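Local coordinates for N-acetyltransferase family protein (Bacillus anthracis, PDB 3LNB) that transfers acetyl groups from acetyl-coenzyme A to arylamines and inactivates the antibiotic sulfamethoxazole, at residues I261-N265 / K266-E270; K284-A287 / R288-E292. The protein carries 1 engineered substitution. All coordinates share one frame; numbering follows the deposited sequence.

Overall arrangement
Both contacts are local and follow each other along the chain; contact 1 lines the coenzyme A pocket and contact 2 lies behind it. Contact 1 (261-265 with 266-270) is the turn end of the hairpin formed by strands 259-263 and 267-272, two inner strands of a five-stranded antiparallel sheet. After strand 275-280, contact 2 (284-287 with 288-292) follows as successive turns of helix 283-294. Their centres lie about 10 Å apart, and they touch directly: Tyr286 packs on Leu263, and Ile289 packs on Tyr268. The hairpin is thus sandwiched, with coenzyme A on the face carrying Ser262 and Thr269 and the helix on the face carrying Leu263 and Tyr268.

Contact 1 (I261-N265 / K266-E270); sequences ISLTN and KNYTE. With COA (coenzyme A), chain B.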
ATOM      1  N   ILE A 261     -12.450  -2.366   5.545  1.00 12.87           N
ATOM      2  CA  ILE A 261     -13.407  -3.187   4.820  1.00 13.55           C
ATOM      3  C   ILE A 261     -12.745  -3.858   3.630  1.00 14.20           C
ATOM      4  O   ILE A 261     -11.855  -3.282   2.992  1.00 13.87           O
ATOM      5  CB  ILE A 261     -14.611  -2.343   4.327  1.00 12.20           C
ATOM      6  CG1 ILE A 261     -14.109  -1.075   3.629  1.00 10.35           C
ATOM      7  CG2 ILE A 261     -15.506  -1.966   5.506  1.00 11.81           C
ATOM      8  CD1 ILE A 261     -15.210  -0.280   2.932  1.00 12.49           C
ATOM      9  N   SER A 262     -13.181  -5.080   3.351  1.00 14.41           N
ATOM     10  CA  SER A 262     -12.652  -5.867   2.251  1.00 14.67           C
ATOM     11  C   SER A 262     -13.773  -6.501   1.432  1.00 14.97           C
ATOM     12  O   SER A 262     -14.763  -7.013   1.971  1.00 15.60           O
ATOM     13  CB  SER A 262     -11.713  -6.950   2.786  1.00 15.98           C
ATOM     14  OG  SER A 262     -10.551  -6.367   3.348  1.00 16.01           O
ATOM     15  N   LEU A 263     -13.605  -6.466   0.120  1.00 14.04           N
ATOM     16  CA  LEU A 263     -14.602  -7.008  -0.784  1.00 15.04           C
ATOM     17  C   LEU A 263     -13.997  -7.916  -1.848  1.00 14.13           C
ATOM     18  O   LEU A 263     -13.061  -7.529  -2.539  1.00 12.41           O
ATOM     19  CB  LEU A 263     -15.341  -5.861  -1.473  1.00 13.47           C
ATOM     20  CG  LEU A 263     -16.371  -6.251  -2.536  1.00 15.35           C
ATOM     21  CD1 LEU A 263     -17.613  -6.824  -1.852  1.00 13.81           C
ATOM     22  CD2 LEU A 263     -16.733  -5.028  -3.375  1.00 13.45           C
ATOM     23  N   THR A 264     -14.531  -9.127  -1.955  1.00 12.98           N
ATOM     24  CA  THR A 264     -14.088 -10.078  -2.964  1.00 15.00           C
ATOM     25  C   THR A 264     -15.300 -10.328  -3.857  1.00 15.20           C
ATOM     26  O   THR A 264     -16.354  -9.731  -3.649  1.00 14.32           O
ATOM     27  CB  THR A 264     -13.633 -11.413  -2.341  1.00 13.92           C
ATOM     28  OG1 THR A 264     -14.746 -12.067  -1.719  1.00 14.02           O
ATOM     29  CG2 THR A 264     -12.555 -11.170  -1.309  1.00 14.64           C
ATOM     30  N   ASN A 265     -15.162 -11.200  -4.849  1.00 17.49           N
ATOM     31  CA  ASN A 265     -16.293 -11.501  -5.722  1.00 18.48           C
ATOM     32  C   ASN A 265     -17.355 -12.268  -4.941  1.00 20.18           C
ATOM     33  O   ASN A 265     -18.546 -12.167  -5.236  1.00 19.62           O
ATOM     34  CB  ASN A 265     -15.851 -12.356  -6.914  1.00 20.09           C
ATOM     35  CG  ASN A 265     -14.967 -11.596  -7.882  1.00 22.64           C
ATOM     36  OD1 ASN A 265     -15.303 -10.486  -8.299  1.00 22.00           O
ATOM     37  ND2 ASN A 265     -13.835 -12.196  -8.255  1.00 23.30           N
ATOM     38  N   LYS A 266     -16.911 -13.004  -3.925  1.00 18.37           N
ATOM     39  CA  LYS A 266     -17.794 -13.838  -3.109  1.00 18.68           C
ATOM     40  C   LYS A 266     -18.271 -13.265  -1.771  1.00 18.43           C
ATOM     41  O   LYS A 266     -19.402 -13.518  -1.352  1.00 18.87           O
ATOM     42  CB  LYS A 266     -17.099 -15.173  -2.819  1.00 18.95           C
ATOM     43  CG  LYS A 266     -16.462 -15.841  -4.029  1.00 22.14           C
ATOM     44  CD  LYS A 266     -17.492 -16.216  -5.072  1.00 23.95           C
ATOM     45  CE  LYS A 266     -16.842 -16.983  -6.217  1.00 28.00           C
ATOM     46  NZ  LYS A 266     -17.834 -17.317  -7.285  1.00 30.74           N
ATOM     47  N   ASN A 267     -17.421 -12.503  -1.093  1.00 17.07           N
ATOM     48  CA  ASN A 267     -17.788 -11.975   0.218  1.00 17.46           C
ATOM     49  C   ASN A 267     -17.391 -10.544   0.514  1.00 16.59           C
ATOM     50  O   ASN A 267     -16.417 -10.025  -0.031  1.00 15.86           O
ATOM     51  CB  ASN A 267     -17.168 -12.844   1.308  1.00 16.22           C
ATOM     52  CG  ASN A 267     -17.612 -14.277   1.229  1.00 16.95           C
ATOM     53  OD1 ASN A 267     -18.730 -14.614   1.631  1.00 15.62           O
ATOM     54  ND2 ASN A 267     -16.743 -15.138   0.698  1.00 16.05           N
ATOM     55  N   TYR A 268     -18.155  -9.931   1.415  1.00 16.15           N
ATOM     56  CA  TYR A 268     -17.897  -8.575   1.881  1.00 14.73           C
ATOM     57  C   TYR A 268     -17.542  -8.725   3.360  1.00 13.68           C
ATOM     58  O   TYR A 268     -18.361  -9.188   4.157  1.00 12.82           O
ATOM     59  CB  TYR A 268     -19.139  -7.698   1.730  1.00 15.15           C
ATOM     60  CG  TYR A 268     -18.915  -6.255   2.135  1.00 17.33           C
ATOM     61  CD1 TYR A 268     -17.819  -5.537   1.646  1.00 17.66           C
ATOM     62  CD2 TYR A 268     -19.822  -5.592   2.964  1.00 18.40           C
ATOM     63  CE1 TYR A 268     -17.636  -4.191   1.969  1.00 19.78           C
ATOM     64  CE2 TYR A 268     -19.649  -4.245   3.289  1.00 18.79           C
ATOM     65  CZ  TYR A 268     -18.555  -3.553   2.786  1.00 19.67           C
ATOM     66  OH  TYR A 268     -18.385  -2.218   3.077  1.00 21.36           O
ATOM     67  N   THR A 269     -16.317  -8.350   3.716  1.00 11.96           N
ATOM     68  CA  THR A 269     -15.850  -8.473   5.091  1.00 11.90           C
ATOM     69  C   THR A 269     -15.648  -7.113   5.742  1.00 12.80           C
ATOM     70  O   THR A 269     -14.879  -6.272   5.254  1.00 13.25           O
ATOM     71  CB  THR A 269     -14.530  -9.278   5.159  1.00 10.87           C
ATOM     72  OG1 THR A 269     -14.732 -10.564   4.563  1.00 13.18           O
ATOM     73  CG2 THR A 269     -14.086  -9.475   6.609  1.00 12.27           C
ATOM     74  N   GLU A 270     -16.339  -6.913   6.855  1.00 10.79           N
ATOM     75  CA  GLU A 270     -16.276  -5.659   7.580  1.00 13.06           C
ATOM     76  C   GLU A 270     -15.682  -5.797   8.980  1.00 13.41           C
ATOM     77  O   GLU A 270     -16.143  -6.596   9.793  1.00 12.07           O
ATOM     78  CB  GLU A 270     -17.684  -5.059   7.687  1.00 14.01           C
ATOM     79  CG  GLU A 270     -18.319  -4.729   6.345  1.00 17.53           C
ATOM     80  CD  GLU A 270     -19.776  -4.348   6.471  1.00 19.07           C
ATOM     81  OE1 GLU A 270     -20.626  -5.265   6.594  1.00 20.19           O
ATOM     82  OE2 GLU A 270     -20.068  -3.132   6.458  1.00 18.40           O
TER
HETATM   83  N1A COA B1001      -5.184 -11.321  -2.739  1.00 29.98           N
HETATM   84  C2A COA B1001      -6.454 -11.575  -3.004  1.00 28.48           C
HETATM   85  N3A COA B1001      -7.324 -11.842  -2.044  1.00 26.76           N
HETATM   86  C4A COA B1001      -6.936 -11.861  -0.763  1.00 24.86           C
HETATM   87  C5A COA B1001      -5.609 -11.604  -0.446  1.00 25.43           C
HETATM   88  C6A COA B1001      -4.724 -11.325  -1.480  1.00 27.48           C
HETATM   89  N6A COA B1001      -3.447 -11.053  -1.224  1.00 26.28           N
HETATM   90  N7A COA B1001      -5.494 -11.670   0.877  1.00 23.76           N
HETATM   91  C8A COA B1001      -6.695 -11.953   1.374  1.00 23.07           C
HETATM   92  N9A COA B1001      -7.578 -12.066   0.383  1.00 24.23           N
HETATM   93  C1B COA B1001      -9.038 -12.267   0.545  1.00 23.78           C
HETATM   94  C2B COA B1001      -9.396 -13.540   1.308  1.00 24.24           C
HETATM   95  O2B COA B1001      -9.341 -14.668   0.430  1.00 23.28           O
HETATM   96  C3B COA B1001     -10.841 -13.232   1.697  1.00 22.60           C
HETATM   97  O3B COA B1001     -11.745 -13.678   0.683  1.00 20.24           O
HETATM   98  P3B COA B1001     -13.204 -14.201   1.117  1.00 18.72           P
HETATM   99  O7A COA B1001     -13.850 -13.309   2.105  1.00 18.05           O
HETATM  100  O8A COA B1001     -14.059 -14.343  -0.240  1.00 18.10           O
HETATM  101  O9A COA B1001     -12.971 -15.688   1.686  1.00 17.44           O
HETATM  102  C4B COA B1001     -10.866 -11.704   1.799  1.00 22.65           C
HETATM  103  O4B COA B1001      -9.557 -11.250   1.415  1.00 24.59           O
HETATM  104  C5B COA B1001     -11.136 -11.246   3.231  1.00 20.99           C
HETATM  105  O5B COA B1001     -10.095 -11.706   4.094  1.00 21.68           O
HETATM  106  P1A COA B1001     -10.254 -11.543   5.685  1.00 18.63           P
HETATM  107  O1A COA B1001      -8.831 -11.947   6.319  1.00 21.67           O
HETATM  108  O2A COA B1001     -11.360 -12.373   6.211  1.00 16.76           O
HETATM  109  O3A COA B1001     -10.505  -9.975   5.950  1.00 20.32           O
HETATM  110  P2A COA B1001      -9.341  -8.862   5.974  1.00 18.69           P
HETATM  111  O4A COA B1001      -8.870  -8.763   7.509  1.00 18.19           O
HETATM  112  O5A COA B1001      -9.854  -7.569   5.467  1.00 20.05           O
HETATM  113  O6A COA B1001      -8.080  -9.423   5.145  1.00 18.69           O
HETATM  114  CBP COA B1001      -6.717  -8.133   3.555  1.00 16.17           C
HETATM  115  CCP COA B1001      -7.886  -9.101   3.764  1.00 16.90           C
HETATM  116  CDP COA B1001      -7.079  -6.761   4.127  1.00 15.04           C
HETATM  117  CEP COA B1001      -6.440  -8.002   2.056  1.00 14.64           C
HETATM  118  CAP COA B1001      -5.467  -8.678   4.248  1.00 15.13           C
HETATM  119  OAP COA B1001      -5.174  -9.983   3.743  1.00 17.17           O
HETATM  120  C9P COA B1001      -4.253  -7.779   4.003  1.00 17.32           C
HETATM  121  O9P COA B1001      -4.154  -6.682   4.551  1.00 17.15           O
HETATM  122  N8P COA B1001      -3.344  -8.292   3.177  1.00 15.70           N
HETATM  123  C7P COA B1001      -2.094  -7.601   2.825  1.00 17.18           C
HETATM  124  C6P COA B1001      -1.804  -7.757   1.330  1.00 17.76           C
HETATM  125  C5P COA B1001      -0.345  -7.417   1.012  1.00 17.25           C
HETATM  126  O5P COA B1001       0.557  -8.191   1.323  1.00 16.67           O
HETATM  127  N4P COA B1001      -0.141  -6.266   0.376  1.00 15.86           N
HETATM  128  C3P COA B1001       1.211  -5.816   0.016  1.00 16.63           C
HETATM  129  C2P COA B1001       1.711  -6.526  -1.244  1.00 15.93           C
HETATM  130  S1P COA B1001       0.841  -6.031  -2.776  1.00 20.15           S
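Thr264 OG1 is gripped from several directions. Thr264 OG1 accepts a straight bond from Asn267 N at 2.8 Å and a weak, bent one from Lys266 N. Thr264 OG1 also lies 2.8 Å from COA O8A of the 3'-phosphate. With Thr264 chi1 at 65°, OG1 sits between the backbone N and the carbonyl carbon, where the turn NH groups meet it, and Thr264 CG2 lies against the ribose, 3.3 Å from COA O3B. The same phosphate oxygen, COA O8A, receives an almost linear bond from Asn267 ND2 (3.0 Å, 175°). Strands 259-263 and 267-272 form an antiparallel beta hairpin: Ser262 and Thr269 are its hydrogen-bonded pair, and Thr264 N to Asn267 O closes the turn. On the coenzyme face, Ser262 OG donates to the pyrophosphate oxygen COA O5A at 2.5 Å, a short bond, while Thr269 brings CG2 near COA O3A and bonds Lys278 through OG1. The opposite face is largely apolar. Leu263 CD1 rests obliquely on the Tyr268 ring, 3.7 Å from Tyr268 CD1, and Ile261 CD1 lies near the phenol end, 3.7 Å from Tyr268 OH, a hydroxyl hydrogen-bonded to Ser293 of helix 283-294.

Contact 2 (K284-A287 / R288-E292); sequences KDYA and RILRE
Arg288 reaches back one turn to Asp285, the two side chains running side by side along helix 283-294. With CG anti to the backbone N (chi1 174°) and the chain bent at chi3, Arg288 NH2 comes 3.3 Å from Asp285 OD1. This salt bridge is a hydrogen bond of moderate straightness, 152° at the hydrogen. The carboxylate oxygen lies in the guanidinium plane, at its edge, but is approached on its anti side, and the two planes stand 76° apart. Glu292 OE1 occupies another part of the guanidinium edge at a long 3.9 Å from Arg288 NH1, so one arginine spans two acids. Asp285 is also tied down by its other oxygen, OD2, which accepts from Glu282 N just ahead of the helix.

Ala287 joins the turns through its backbone: Ala287 O accepts from Arg291 N at 3.2 Å, one of the i to i+4 bonds that define an alpha helix. On the inward side, Leu290 lies alongside Tyr286, with Leu290 CD1 set obliquely against the ring, 3.8 Å from Tyr286 CE1. Both pack on Leu263 and Leu71, joining the helix to the coenzyme-binding sheet and to helix 71-75. The helix is therefore amphipathic here, with apolar groups turned to the sheet and a salt-bridge network along another side, where Arg288 probably offsets the negative charge of Asp285 and, more weakly, that of Glu292.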
ATOM      1  N   LYS A 284     -24.854  -8.412  -8.161  1.00 28.33           N
ATOM      2  CA  LYS A 284     -25.261  -7.010  -8.006  1.00 28.00           C
ATOM      3  C   LYS A 284     -24.832  -6.329  -6.712  1.00 27.41           C
ATOM      4  O   LYS A 284     -24.660  -5.104  -6.684  1.00 26.74           O
ATOM      5  CB  LYS A 284     -26.776  -6.865  -8.157  1.00 30.85           C
ATOM      6  CG  LYS A 284     -27.569  -7.397  -6.984  1.00 31.96           C
ATOM      7  CD  LYS A 284     -27.439  -8.898  -6.863  1.00 34.42           C
ATOM      8  CE  LYS A 284     -28.440  -9.431  -5.850  1.00 35.99           C
ATOM      9  NZ  LYS A 284     -29.850  -9.102  -6.236  1.00 36.10           N
ATOM     10  N   ASP A 285     -24.679  -7.092  -5.632  1.00 26.11           N
ATOM     11  CA  ASP A 285     -24.248  -6.483  -4.382  1.00 25.43           C
ATOM     12  C   ASP A 285     -22.831  -5.963  -4.599  1.00 24.90           C
ATOM     13  O   ASP A 285     -22.441  -4.942  -4.049  1.00 25.38           O
ATOM     14  CB  ASP A 285     -24.216  -7.503  -3.241  1.00 25.84           C
ATOM     15  CG  ASP A 285     -25.564  -8.134  -2.973  1.00 26.56           C
ATOM     16  OD1 ASP A 285     -26.500  -7.400  -2.598  1.00 28.29           O
ATOM     17  OD2 ASP A 285     -25.683  -9.368  -3.127  1.00 28.11           O
ATOM     18  N   TYR A 286     -22.074  -6.686  -5.417  1.00 24.91           N
ATOM     19  CA  TYR A 286     -20.682  -6.358  -5.697  1.00 24.13           C
ATOM     20  C   TYR A 286     -20.493  -4.975  -6.301  1.00 22.84           C
ATOM     21  O   TYR A 286     -19.765  -4.142  -5.760  1.00 20.01           O
ATOM     22  CB  TYR A 286     -20.078  -7.423  -6.620  1.00 22.45           C
ATOM     23  CG  TYR A 286     -18.594  -7.254  -6.873  1.00 22.35           C
ATOM     24  CD1 TYR A 286     -18.129  -6.621  -8.030  1.00 21.75           C
ATOM     25  CD2 TYR A 286     -17.654  -7.692  -5.934  1.00 20.66           C
ATOM     26  CE1 TYR A 286     -16.763  -6.424  -8.244  1.00 21.48           C
ATOM     27  CE2 TYR A 286     -16.287  -7.499  -6.138  1.00 20.11           C
ATOM     28  CZ  TYR A 286     -15.848  -6.863  -7.290  1.00 19.31           C
ATOM     29  OH  TYR A 286     -14.504  -6.644  -7.481  1.00 18.50           O
ATOM     30  N   ALA A 287     -21.151  -4.748  -7.431  1.00 23.29           N
ATOM     31  CA  ALA A 287     -21.071  -3.481  -8.133  1.00 23.29           C
ATOM     32  C   ALA A 287     -21.463  -2.326  -7.213  1.00 23.16           C
ATOM     33  O   ALA A 287     -20.799  -1.288  -7.186  1.00 23.12           O
ATOM     34  CB  ALA A 287     -21.985  -3.522  -9.361  1.00 25.10           C
ATOM     35  N   ARG A 288     -22.535  -2.519  -6.453  1.00 22.45           N
ATOM     36  CA  ARG A 288     -23.024  -1.508  -5.526  1.00 23.07           C
ATOM     37  C   ARG A 288     -22.049  -1.211  -4.391  1.00 21.39           C
ATOM     38  O   ARG A 288     -21.789  -0.050  -4.093  1.00 21.82           O
ATOM     39  CB  ARG A 288     -24.364  -1.938  -4.933  1.00 24.60           C
ATOM     40  CG  ARG A 288     -24.893  -1.007  -3.842  1.00 26.55           C
ATOM     41  CD  ARG A 288     -26.262  -1.474  -3.346  1.00 29.29           C
ATOM     42  NE  ARG A 288     -26.226  -2.846  -2.841  1.00 31.54           N
ATOM     43  CZ  ARG A 288     -25.611  -3.220  -1.718  1.00 33.73           C
ATOM     44  NH1 ARG A 288     -24.973  -2.328  -0.967  1.00 32.00           N
ATOM     45  NH2 ARG A 288     -25.636  -4.494  -1.339  1.00 33.77           N
ATOM     46  N   ILE A 289     -21.523  -2.251  -3.746  1.00 21.01           N
ATOM     47  CA  ILE A 289     -20.578  -2.037  -2.647  1.00 20.38           C
ATOM     48  C   ILE A 289     -19.309  -1.365  -3.166  1.00 19.19           C
ATOM     49  O   ILE A 289     -18.803  -0.440  -2.540  1.00 19.23           O
ATOM     50  CB  ILE A 289     -20.216  -3.361  -1.934  1.00 19.85           C
ATOM     51  CG1 ILE A 289     -21.491  -4.022  -1.409  1.00 21.08           C
ATOM     52  CG2 ILE A 289     -19.279  -3.079  -0.746  1.00 21.40           C
ATOM     53  CD1 ILE A 289     -21.303  -5.438  -0.910  1.00 20.90           C
ATOM     54  N   LEU A 290     -18.806  -1.815  -4.313  1.00 19.00           N
ATOM     55  CA  LEU A 290     -17.609  -1.207  -4.895  1.00 19.96           C
ATOM     56  C   LEU A 290     -17.820   0.296  -4.960  1.00 21.05           C
ATOM     57  O   LEU A 290     -16.983   1.080  -4.502  1.00 20.35           O
ATOM     58  CB  LEU A 290     -17.357  -1.708  -6.323  1.00 21.12           C
ATOM     59  CG  LEU A 290     -16.187  -2.652  -6.614  1.00 20.13           C
ATOM     60  CD1 LEU A 290     -15.997  -2.753  -8.122  1.00 21.08           C
ATOM     61  CD2 LEU A 290     -14.916  -2.139  -5.959  1.00 22.06           C
ATOM     62  N   ARG A 291     -18.959   0.683  -5.529  1.00 20.82           N
ATOM     63  CA  ARG A 291     -19.300   2.088  -5.691  1.00 22.16           C
ATOM     64  C   ARG A 291     -19.512   2.819  -4.371  1.00 21.74           C
ATOM     65  O   ARG A 291     -18.772   3.747  -4.039  1.00 21.42           O
ATOM     66  CB  ARG A 291     -20.561   2.221  -6.565  1.00 22.59           C
ATOM     67  CG  ARG A 291     -21.054   3.656  -6.763  1.00 23.16           C
ATOM     68  CD  ARG A 291     -22.300   3.716  -7.666  1.00 25.86           C
ATOM     69  NE  ARG A 291     -23.445   3.014  -7.084  1.00 26.65           N
ATOM     70  CZ  ARG A 291     -23.931   1.862  -7.543  1.00 29.28           C
ATOM     71  NH1 ARG A 291     -23.380   1.270  -8.602  1.00 29.20           N
ATOM     72  NH2 ARG A 291     -24.965   1.291  -6.939  1.00 27.82           N
ATOM     73  N   GLU A 292     -20.511   2.380  -3.614  1.00 22.10           N
ATOM     74  CA  GLU A 292     -20.865   3.017  -2.356  1.00 22.68           C
ATOM     75  C   GLU A 292     -19.829   2.978  -1.243  1.00 22.54           C
ATOM     76  O   GLU A 292     -19.698   3.944  -0.489  1.00 21.89           O
ATOM     77  CB  GLU A 292     -22.174   2.434  -1.826  1.00 25.35           C
ATOM     78  CG  GLU A 292     -23.266   2.347  -2.877  1.00 28.59           C
ATOM     79  CD  GLU A 292     -24.664   2.313  -2.278  1.00 30.52           C
ATOM     80  OE1 GLU A 292     -24.875   1.604  -1.264  1.00 29.00           O
ATOM     81  OE2 GLU A 292     -25.557   2.992  -2.838  1.00 32.32           O
TER